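Local coordinates for protein fimbrial structural subunit (Actinomyces naeslundii, PDB 3QDH) that builds the shaft of Actinomyces type 2 fimbriae and mediates adhesion to streptococci and host cells during oral biofilm development, at residues Phe26-Thr31 with Leu46-Asp51; Ser39-Phe44 with Ser127-Ala132; Val83-Thr88 with Val103-Gln108. One frame throughout, in Å; residues are numbered along the deposited sequence. Where two conformers were deposited one is given.

Contact 1 of 3, residues Phe26-Thr31 with Leu46-Asp51; sequences FPVSST and LRDTLD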
loop_
_atom_site.group_PDB
_atom_site.type_symbol
_atom_site.label_atom_id
_atom_site.label_comp_id
_atom_site.label_asym_id
_atom_site.label_seq_id
_atom_site.Cartn_x
_atom_site.Cartn_y
_atom_site.Cartn_z
ATOM N N PHE A 26 -4.738 -1.511 -2.448
ATOM C CA PHE A 26 -4.975 -2.888 -2.864
ATOM C C PHE A 26 -6.238 -2.986 -3.710
ATOM O O PHE A 26 -7.338 -2.966 -3.153
ATOM C CB PHE A 26 -5.216 -3.797 -1.654
ATOM C CG PHE A 26 -4.089 -3.863 -0.659
ATOM C CD1 PHE A 26 -2.914 -4.560 -0.947
ATOM C CD2 PHE A 26 -4.240 -3.306 0.610
ATOM C CE1 PHE A 26 -1.887 -4.657 -0.007
ATOM C CE2 PHE A 26 -3.215 -3.403 1.565
ATOM C CZ PHE A 26 -2.039 -4.077 1.254
ATOM N N PRO A 27 -6.093 -3.126 -5.040
ATOM C CA PRO A 27 -7.248 -3.447 -5.889
ATOM C C PRO A 27 -7.802 -4.843 -5.581
ATOM O O PRO A 27 -7.046 -5.823 -5.519
ATOM C CB PRO A 27 -6.681 -3.356 -7.316
ATOM C CG PRO A 27 -5.426 -2.558 -7.185
ATOM C CD PRO A 27 -4.874 -2.909 -5.837
ATOM N N VAL A 28 -9.111 -4.911 -5.330
ATOM C CA VAL A 28 -9.793 -6.159 -5.000
ATOM C C VAL A 28 -10.954 -6.306 -5.975
ATOM O O VAL A 28 -11.683 -5.336 -6.217
ATOM C CB VAL A 28 -10.316 -6.165 -3.520
ATOM C CG1 VAL A 28 -11.294 -7.313 -3.285
ATOM C CG2 VAL A 28 -9.151 -6.250 -2.523
ATOM N N SER A 29 -11.117 -7.489 -6.560
ATOM C CA SER A 29 -12.229 -7.709 -7.490
ATOM C C SER A 29 -12.827 -9.120 -7.442
ATOM O O SER A 29 -12.146 -10.097 -7.129
ATOM C CB SER A 29 -11.854 -7.316 -8.933
ATOM O OG SER A 29 -10.954 -8.240 -9.499
ATOM N N SER A 30 -14.118 -9.197 -7.754
ATOM C CA SER A 30 -14.834 -10.458 -7.832
ATOM C C SER A 30 -15.735 -10.442 -9.070
ATOM O O SER A 30 -16.499 -9.490 -9.285
ATOM C CB SER A 30 -15.669 -10.660 -6.560
ATOM O OG SER A 30 -16.319 -11.923 -6.583
ATOM N N THR A 31 -15.635 -11.482 -9.890
ATOM C CA THR A 31 -16.472 -11.572 -11.087
ATOM C C THR A 31 -17.897 -11.935 -10.667
ATOM O O THR A 31 -18.106 -12.916 -9.961
ATOM C CB THR A 31 -15.931 -12.618 -12.078
ATOM O OG1 THR A 31 -14.640 -12.204 -12.544
ATOM C CG2 THR A 31 -16.878 -12.761 -13.276
ATOM N N LEU A 46 -17.815 -6.642 -0.241
ATOM C CA LEU A 46 -16.375 -6.868 -0.257
ATOM C C LEU A 46 -15.829 -6.477 1.124
ATOM O O LEU A 46 -16.135 -5.399 1.646
ATOM C CB LEU A 46 -15.697 -6.053 -1.366
ATOM C CG LEU A 46 -16.097 -6.342 -2.834
ATOM C CD1 LEU A 46 -15.472 -5.298 -3.760
ATOM C CD2 LEU A 46 -15.729 -7.765 -3.271
ATOM N N ARG A 47 -15.036 -7.368 1.712
ATOM C CA ARG A 47 -14.560 -7.203 3.082
ATOM C C ARG A 47 -13.051 -7.385 3.108
ATOM O O ARG A 47 -12.516 -8.218 2.385
ATOM C CB ARG A 47 -15.203 -8.237 3.999
ATOM C CG ARG A 47 -14.888 -8.052 5.490
ATOM C CD ARG A 47 -15.626 -9.085 6.318
ATOM N NE ARG A 47 -17.066 -8.810 6.396
ATOM C CZ ARG A 47 -17.923 -9.523 7.127
ATOM N NH1 ARG A 47 -17.484 -10.569 7.836
ATOM N NH2 ARG A 47 -19.215 -9.197 7.155
ATOM N N ASP A 48 -12.384 -6.609 3.955
ATOM C CA ASP A 48 -10.934 -6.643 4.057
ATOM C C ASP A 48 -10.538 -6.156 5.445
ATOM O O ASP A 48 -10.805 -5.009 5.813
ATOM C CB ASP A 48 -10.295 -5.764 2.962
ATOM C CG ASP A 48 -8.812 -6.073 2.729
ATOM O OD1 ASP A 48 -8.075 -6.303 3.706
ATOM O OD2 ASP A 48 -8.361 -6.047 1.561
ATOM N N THR A 49 -9.910 -7.033 6.220
ATOM C CA THR A 49 -9.312 -6.620 7.490
ATOM C C THR A 49 -7.855 -6.311 7.194
ATOM O O THR A 49 -7.073 -7.207 6.882
ATOM C CB THR A 49 -9.413 -7.713 8.561
ATOM O OG1 THR A 49 -10.787 -7.993 8.821
ATOM C CG2 THR A 49 -8.728 -7.267 9.872
ATOM N N LEU A 50 -7.492 -5.040 7.284
ATOM C CA LEU A 50 -6.139 -4.642 6.927
ATOM C C LEU A 50 -5.158 -4.878 8.071
ATOM O O LEU A 50 -5.524 -4.835 9.248
ATOM C CB LEU A 50 -6.095 -3.199 6.430
ATOM C CG LEU A 50 -6.613 -3.071 4.988
ATOM C CD1 LEU A 50 -8.128 -2.880 4.972
ATOM C CD2 LEU A 50 -5.935 -1.939 4.267
ATOM N N ASP A 51 -3.923 -5.169 7.678
ATOM C CA ASP A 51 -2.785 -5.340 8.573
ATOM C C ASP A 51 -2.641 -4.161 9.530
ATOM O O ASP A 51 -2.751 -3.004 9.117
ATOM C CB ASP A 51 -1.522 -5.471 7.716
ATOM C CG ASP A 51 -0.279 -5.785 8.532
ATOM O OD1 ASP A 51 0.189 -6.929 8.453
ATOM O OD2 ASP A 51 0.230 -4.890 9.226
#
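F26 and L50 meet tip to tip at one end of this buried interface: CE2 of F26 lies 4.1 Å from CD2 of L50, and the methyl arrives at the rim of the ring, near its plane. The ring is swung beside its own backbone N (chi1 -60°), which carries it across toward L50, whose side chain turns its CD2 to the ring. V28, next along, divides its two methyls between two partners. CG2 of V28 crosses obliquely to OD2 of D48 at 4.2 Å, while CG1 of V28 faces CD2 of L46 at 4.5 Å. The strand axes run at 145° to each other and stay 8.9 Å apart, too far for backbone pairing, so side chains alone bridge the gap. This is the face-to-face packing of a beta sandwich: strand 23-31 belongs to one sheet and strand 39-49 to the other, in the N2 domain, consistent with the CnaA/DEv-IgG fold. D48 holds its CG anti to the backbone N (chi1 -162°), so an acidic group stands in an otherwise mostly apolar interior. Its OD2 accepts a hydrogen bond from K8 NZ, and K8 and N121 both lie by the F26 ring, a grouping of lysine, asparagine and acid consistent with the isopeptide site of CnaA-type pilin domains. S30 adds a lesser contact, its CB 4.4 Å from CD2 of L46, and its OG bonds to the backbone O of S5. In contrast to the buried F26, V28, L46 and L50, the outward side of strand 39-49 is looser: R47 turns away from strand 23-31 and gives its NH1 and NH2 to the carbonyls of A143 and P142, and T49 is exposed.

Contact 2 of 3, residues Ser39-Phe44 with Ser127-Ala132; sequences SFYKYF and SDTVYA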
loop_
_atom_site.group_PDB
_atom_site.type_symbol
_atom_site.label_atom_id
_atom_site.label_comp_id
_atom_site.label_asym_id
_atom_site.label_seq_id
_atom_site.Cartn_x
_atom_site.Cartn_y
_atom_site.Cartn_z
ATOM N N SER A 39 -33.364 -15.720 -9.322
ATOM C CA SER A 39 -32.409 -15.762 -8.214
ATOM C C SER A 39 -31.925 -14.339 -7.935
ATOM O O SER A 39 -31.518 -13.624 -8.860
ATOM C CB SER A 39 -31.240 -16.696 -8.569
ATOM O OG SER A 39 -30.189 -16.596 -7.623
ATOM N N PHE A 40 -31.981 -13.920 -6.670
ATOM C CA PHE A 40 -31.615 -12.556 -6.293
ATOM C C PHE A 40 -30.608 -12.531 -5.164
ATOM O O PHE A 40 -30.599 -13.436 -4.337
ATOM C CB PHE A 40 -32.856 -11.774 -5.844
ATOM C CG PHE A 40 -33.959 -11.766 -6.858
ATOM C CD1 PHE A 40 -34.035 -10.758 -7.811
ATOM C CD2 PHE A 40 -34.912 -12.776 -6.866
ATOM C CE1 PHE A 40 -35.061 -10.747 -8.767
ATOM C CE2 PHE A 40 -35.941 -12.785 -7.818
ATOM C CZ PHE A 40 -36.012 -11.765 -8.768
ATOM N N TYR A 41 -29.767 -11.494 -5.133
ATOM C CA TYR A 41 -28.882 -11.249 -3.982
ATOM C C TYR A 41 -29.650 -10.836 -2.727
ATOM O O TYR A 41 -30.491 -9.936 -2.768
ATOM C CB TYR A 41 -27.842 -10.166 -4.285
ATOM C CG TYR A 41 -26.832 -10.597 -5.324
ATOM C CD1 TYR A 41 -25.839 -11.531 -5.019
ATOM C CD2 TYR A 41 -26.880 -10.073 -6.619
ATOM C CE1 TYR A 41 -24.907 -11.933 -5.989
ATOM C CE2 TYR A 41 -25.951 -10.457 -7.588
ATOM C CZ TYR A 41 -24.978 -11.389 -7.267
ATOM O OH TYR A 41 -24.094 -11.766 -8.245
ATOM N N LYS A 42 -29.333 -11.499 -1.617
ATOM C CA LYS A 42 -29.745 -11.037 -0.292
ATOM C C LYS A 42 -28.780 -9.942 0.121
ATOM O O LYS A 42 -29.157 -8.970 0.794
ATOM C CB LYS A 42 -29.670 -12.177 0.726
ATOM C CG LYS A 42 -30.635 -13.349 0.497
ATOM C CD LYS A 42 -30.377 -14.390 1.597
ATOM C CE LYS A 42 -30.845 -15.764 1.212
ATOM N NZ LYS A 42 -30.498 -16.763 2.274
ATOM N N TYR A 43 -27.519 -10.109 -0.281
ATOM C CA TYR A 43 -26.492 -9.119 -0.014
ATOM C C TYR A 43 -25.255 -9.425 -0.852
ATOM O O TYR A 43 -25.134 -10.508 -1.406
ATOM C CB TYR A 43 -26.128 -9.057 1.500
ATOM C CG TYR A 43 -25.802 -10.412 2.091
ATOM C CD1 TYR A 43 -24.515 -10.955 1.992
ATOM C CD2 TYR A 43 -26.789 -11.154 2.758
ATOM C CE1 TYR A 43 -24.239 -12.244 2.510
ATOM C CE2 TYR A 43 -26.525 -12.419 3.288
ATOM C CZ TYR A 43 -25.254 -12.954 3.161
ATOM O OH TYR A 43 -25.004 -14.196 3.697
ATOM N N PHE A 44 -24.361 -8.451 -0.944
ATOM C CA PHE A 44 -23.084 -8.593 -1.646
ATOM C C PHE A 44 -22.109 -7.586 -1.038
ATOM O O PHE A 44 -22.313 -6.379 -1.131
ATOM C CB PHE A 44 -23.267 -8.367 -3.168
ATOM C CG PHE A 44 -22.039 -8.695 -3.992
ATOM C CD1 PHE A 44 -22.080 -9.699 -4.960
ATOM C CD2 PHE A 44 -20.859 -7.993 -3.805
ATOM C CE1 PHE A 44 -20.934 -10.010 -5.723
ATOM C CE2 PHE A 44 -19.706 -8.295 -4.560
ATOM C CZ PHE A 44 -19.750 -9.291 -5.519
ATOM N N SER A 127 -21.451 -12.833 0.115
ATOM C CA SER A 127 -22.680 -12.691 -0.661
ATOM C C SER A 127 -23.539 -13.948 -0.575
ATOM O O SER A 127 -23.053 -15.029 -0.230
ATOM C CB SER A 127 -22.396 -12.303 -2.121
ATOM O OG SER A 127 -21.670 -13.304 -2.811
ATOM N N ASP A 128 -24.825 -13.780 -0.851
ATOM C CA ASP A 128 -25.750 -14.902 -0.859
ATOM C C ASP A 128 -26.916 -14.563 -1.769
ATOM O O ASP A 128 -27.227 -13.388 -1.984
ATOM C CB ASP A 128 -26.221 -15.185 0.572
ATOM C CG ASP A 128 -26.764 -16.596 0.753
ATOM O OD1 ASP A 128 -26.539 -17.490 -0.107
ATOM O OD2 ASP A 128 -27.417 -16.802 1.790
ATOM N N THR A 129 -27.556 -15.596 -2.301
ATOM C CA THR A 129 -28.684 -15.441 -3.209
ATOM C C THR A 129 -29.827 -16.345 -2.772
ATOM O O THR A 129 -29.608 -17.312 -2.041
ATOM C CB THR A 129 -28.298 -15.846 -4.637
ATOM O OG1 THR A 129 -27.709 -17.151 -4.599
ATOM C CG2 THR A 129 -27.296 -14.843 -5.237
ATOM N N VAL A 130 -31.031 -16.037 -3.242
ATOM C CA VAL A 130 -32.236 -16.804 -2.899
ATOM C C VAL A 130 -33.169 -16.830 -4.115
ATOM O O VAL A 130 -33.256 -15.836 -4.848
ATOM C CB VAL A 130 -32.944 -16.180 -1.656
ATOM C CG1 VAL A 130 -33.459 -14.742 -1.959
ATOM C CG2 VAL A 130 -34.075 -17.084 -1.128
ATOM N N TYR A 131 -33.823 -17.966 -4.355
ATOM C CA TYR A 131 -34.883 -18.039 -5.359
ATOM C C TYR A 131 -36.127 -17.364 -4.786
ATOM O O TYR A 131 -36.527 -17.634 -3.649
ATOM C CB TYR A 131 -35.190 -19.494 -5.756
ATOM C CG TYR A 131 -36.140 -19.645 -6.939
ATOM C CD1 TYR A 131 -37.526 -19.564 -6.769
ATOM C CD2 TYR A 131 -35.650 -19.877 -8.219
ATOM C CE1 TYR A 131 -38.397 -19.703 -7.854
ATOM C CE2 TYR A 131 -36.514 -20.022 -9.311
ATOM C CZ TYR A 131 -37.881 -19.931 -9.119
ATOM O OH TYR A 131 -38.734 -20.070 -10.199
ATOM N N ALA A 132 -36.707 -16.455 -5.558
ATOM C CA ALA A 132 -37.940 -15.795 -5.155
ATOM C C ALA A 132 -38.811 -15.493 -6.372
ATOM O O ALA A 132 -38.305 -15.191 -7.454
ATOM C CB ALA A 132 -37.643 -14.523 -4.371
HETATM O O HOH W 1 -30.322 -18.685 -5.358
HETATM O O HOH W 2 -22.719 -15.605 3.154
HETATM O O HOH W 3 -27.082 -15.763 4.203
#
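OD2 of D128 is gripped by two hydrogen bonds: NZ of K42 at 3.1 Å, which makes a salt bridge, and a water that donates at 2.6 Å. The ammonium comes from above the carboxylate plane, 49° out of it, at the end of an extended K42 chain that runs alongside D128 and lays its CE 3.6 Å from CB of V130. The same water also bonds to OH of Y43. That tyrosine takes the crowded position between its backbone N and carbonyl carbon (chi1 51°), so its ring folds back over the partner strand; N of D128 lies over one face, offset toward the rim. The backbone ladder is firmest at F40 and V130, where F40 N reaches V130 O at 2.9 Å with a 166° angle at hydrogen, and V130 N returns to F40 O in the carbonyl plane. F40, V130, Y43 and D128 share one face of the pairing; on the other, with S127 and F44, CD1 of Y41 rests 3.6 Å from CG2 of T129, and Y41 and F44 continue onto helix 89-96. Between Y41 and Y43 the register slips by one: K42 N bonds to D128 O at 2.9 Å, whereas D128 N answers Y43 O only weakly. The extra residue, K42, thus marks a beta bulge, placed where strand 39-49 turns a corner along its antiparallel partner.

Contact 3 of 3, residues Val83-Thr88 with Val103-Gln108; sequences VTVTFT and VSAVFQ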
loop_
_atom_site.group_PDB
_atom_site.type_symbol
_atom_site.label_atom_id
_atom_site.label_comp_id
_atom_site.label_asym_id
_atom_site.label_seq_id
_atom_site.Cartn_x
_atom_site.Cartn_y
_atom_site.Cartn_z
ATOM N N VAL A 83 -12.582 -3.136 6.797
ATOM C CA VAL A 83 -13.292 -2.271 5.853
ATOM C C VAL A 83 -14.318 -3.101 5.081
ATOM O O VAL A 83 -14.029 -4.218 4.673
ATOM C CB VAL A 83 -12.307 -1.580 4.884
ATOM C CG1 VAL A 83 -13.035 -0.596 3.972
ATOM C CG2 VAL A 83 -11.212 -0.868 5.678
ATOM N N THR A 84 -15.524 -2.559 4.908
ATOM C CA THR A 84 -16.550 -3.222 4.117
ATOM C C THR A 84 -17.106 -2.280 3.046
ATOM O O THR A 84 -17.231 -1.065 3.272
ATOM C CB THR A 84 -17.726 -3.774 4.975
ATOM O OG1 THR A 84 -18.317 -2.721 5.740
ATOM C CG2 THR A 84 -17.277 -4.907 5.912
ATOM N N VAL A 85 -17.391 -2.858 1.881
ATOM C CA VAL A 85 -18.089 -2.174 0.795
ATOM C C VAL A 85 -19.350 -2.998 0.600
ATOM O O VAL A 85 -19.302 -4.136 0.121
ATOM C CB VAL A 85 -17.267 -2.161 -0.513
ATOM C CG1 VAL A 85 -18.086 -1.484 -1.659
ATOM C CG2 VAL A 85 -15.926 -1.481 -0.289
ATOM N N THR A 86 -20.474 -2.433 1.009
ATOM C CA THR A 86 -21.709 -3.184 1.078
ATOM C C THR A 86 -22.663 -2.565 0.081
ATOM O O THR A 86 -22.952 -1.367 0.149
ATOM C CB THR A 86 -22.301 -3.133 2.516
ATOM O OG1 THR A 86 -21.322 -3.607 3.450
ATOM C CG2 THR A 86 -23.540 -3.995 2.618
ATOM N N PHE A 87 -23.120 -3.368 -0.865
ATOM C CA PHE A 87 -23.965 -2.839 -1.929
ATOM C C PHE A 87 -25.403 -2.679 -1.449
ATOM O O PHE A 87 -25.907 -3.518 -0.721
ATOM C CB PHE A 87 -23.827 -3.688 -3.185
ATOM C CG PHE A 87 -22.531 -3.435 -3.916
ATOM C CD1 PHE A 87 -22.463 -2.456 -4.909
ATOM C CD2 PHE A 87 -21.376 -4.138 -3.574
ATOM C CE1 PHE A 87 -21.258 -2.182 -5.566
ATOM C CE2 PHE A 87 -20.160 -3.875 -4.223
ATOM C CZ PHE A 87 -20.107 -2.889 -5.230
ATOM N N THR A 88 -26.047 -1.587 -1.853
ATOM C CA THR A 88 -27.402 -1.287 -1.413
ATOM C C THR A 88 -28.382 -2.027 -2.325
ATOM O O THR A 88 -27.969 -2.684 -3.280
ATOM C CB THR A 88 -27.685 0.224 -1.527
ATOM O OG1 THR A 88 -27.495 0.607 -2.891
ATOM C CG2 THR A 88 -26.748 1.042 -0.609
ATOM N N VAL A 103 -16.843 -6.726 -10.068
ATOM C CA VAL A 103 -17.185 -5.860 -8.952
ATOM C C VAL A 103 -15.891 -5.626 -8.174
ATOM O O VAL A 103 -15.243 -6.593 -7.755
ATOM C CB VAL A 103 -18.190 -6.540 -7.997
ATOM C CG1 VAL A 103 -18.643 -5.551 -6.940
ATOM C CG2 VAL A 103 -19.395 -7.141 -8.774
ATOM N N SER A 104 -15.522 -4.362 -7.971
ATOM C CA SER A 104 -14.219 -4.048 -7.383
ATOM C C SER A 104 -14.198 -2.844 -6.446
ATOM O O SER A 104 -15.113 -2.019 -6.435
ATOM C CB SER A 104 -13.160 -3.883 -8.492
ATOM O OG SER A 104 -13.467 -2.785 -9.329
ATOM N N ALA A 105 -13.141 -2.772 -5.641
ATOM C CA ALA A 105 -12.831 -1.597 -4.856
ATOM C C ALA A 105 -11.339 -1.597 -4.565
ATOM O O ALA A 105 -10.669 -2.616 -4.729
ATOM C CB ALA A 105 -13.631 -1.581 -3.563
ATOM N N VAL A 106 -10.822 -0.452 -4.143
ATOM C CA VAL A 106 -9.416 -0.349 -3.765
ATOM C C VAL A 106 -9.366 -0.133 -2.258
ATOM O O VAL A 106 -9.757 0.928 -1.767
ATOM C CB VAL A 106 -8.712 0.813 -4.511
ATOM C CG1 VAL A 106 -7.264 0.971 -4.038
ATOM C CG2 VAL A 106 -8.751 0.595 -6.028
ATOM N N PHE A 107 -8.910 -1.144 -1.521
ATOM C CA PHE A 107 -8.736 -1.008 -0.080
ATOM C C PHE A 107 -7.390 -0.360 0.183
ATOM O O PHE A 107 -6.449 -0.544 -0.595
ATOM C CB PHE A 107 -8.856 -2.367 0.614
ATOM C CG PHE A 107 -10.235 -2.958 0.521
ATOM C CD1 PHE A 107 -11.147 -2.783 1.551
ATOM C CD2 PHE A 107 -10.637 -3.650 -0.627
ATOM C CE1 PHE A 107 -12.434 -3.310 1.457
ATOM C CE2 PHE A 107 -11.913 -4.187 -0.730
ATOM C CZ PHE A 107 -12.816 -4.018 0.316
ATOM N N GLN A 108 -7.295 0.404 1.267
ATOM C CA GLN A 108 -6.093 1.196 1.499
ATOM C C GLN A 108 -5.881 1.572 2.951
ATOM O O GLN A 108 -6.814 1.595 3.750
ATOM C CB GLN A 108 -6.119 2.462 0.632
ATOM C CG GLN A 108 -7.346 3.317 0.855
ATOM C CD GLN A 108 -7.509 4.367 -0.222
ATOM O OE1 GLN A 108 -7.688 4.050 -1.406
ATOM N NE2 GLN A 108 -7.457 5.624 0.181
#
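Strands 83-87 and 103-108 run nearly antiparallel, at 163°, with axes 9.0 Å apart, so they face each other from the two sheets of the sandwich rather than pairing by their backbones. The closest packing is tip to tip: CG1 of V103 lies 3.5 Å from CZ of F87 and equally near its CE2. F87 keeps its CG beside the backbone N (chi1 -76°), while V103 sets CG1 anti to its own N (chi1 -173°). At the far end V83 and F107 slide past one another in opposite directions. CB of V83 sits in the plane of the F107 ring at its edge, 3.7 Å from CD1 of F107. V85 fills the middle, with its CG2 4.0 Å from CB of A105 and 4.1 Å from CZ of F107. V62 of strand 57-64 touches both V85 and F87, and F87 also meets Y74, whose strand begins beside the zinc ligand D73. Every side chain in contact is apolar and buried, so dispersion and the exclusion of water, with no directional bond, bring the two strands together.

In the fold
Within the N2 domain, contacts 1 and 3 lie side by side in the sandwich core, centres 7 Å apart. Each joins the same two sheets: 23-31 pairs with 102-111 in one, 39-49 with 82-87 in the other. Contact 2 pairs strands within the second sheet, 39-49 with 118-131; its centre is about 20 Å from that of contact 1 and 18 Å from that of contact 3. Strand 39-49 therefore serves both contacts 1 and 2, whose segments alternate along the chain, while contact 3 opens after contact 1 closes and falls wholly between the two segments of contact 2. In-sheet pairing and cross-sheet packing thus tie the early and late strands into one compact module of the fimbrial shaft.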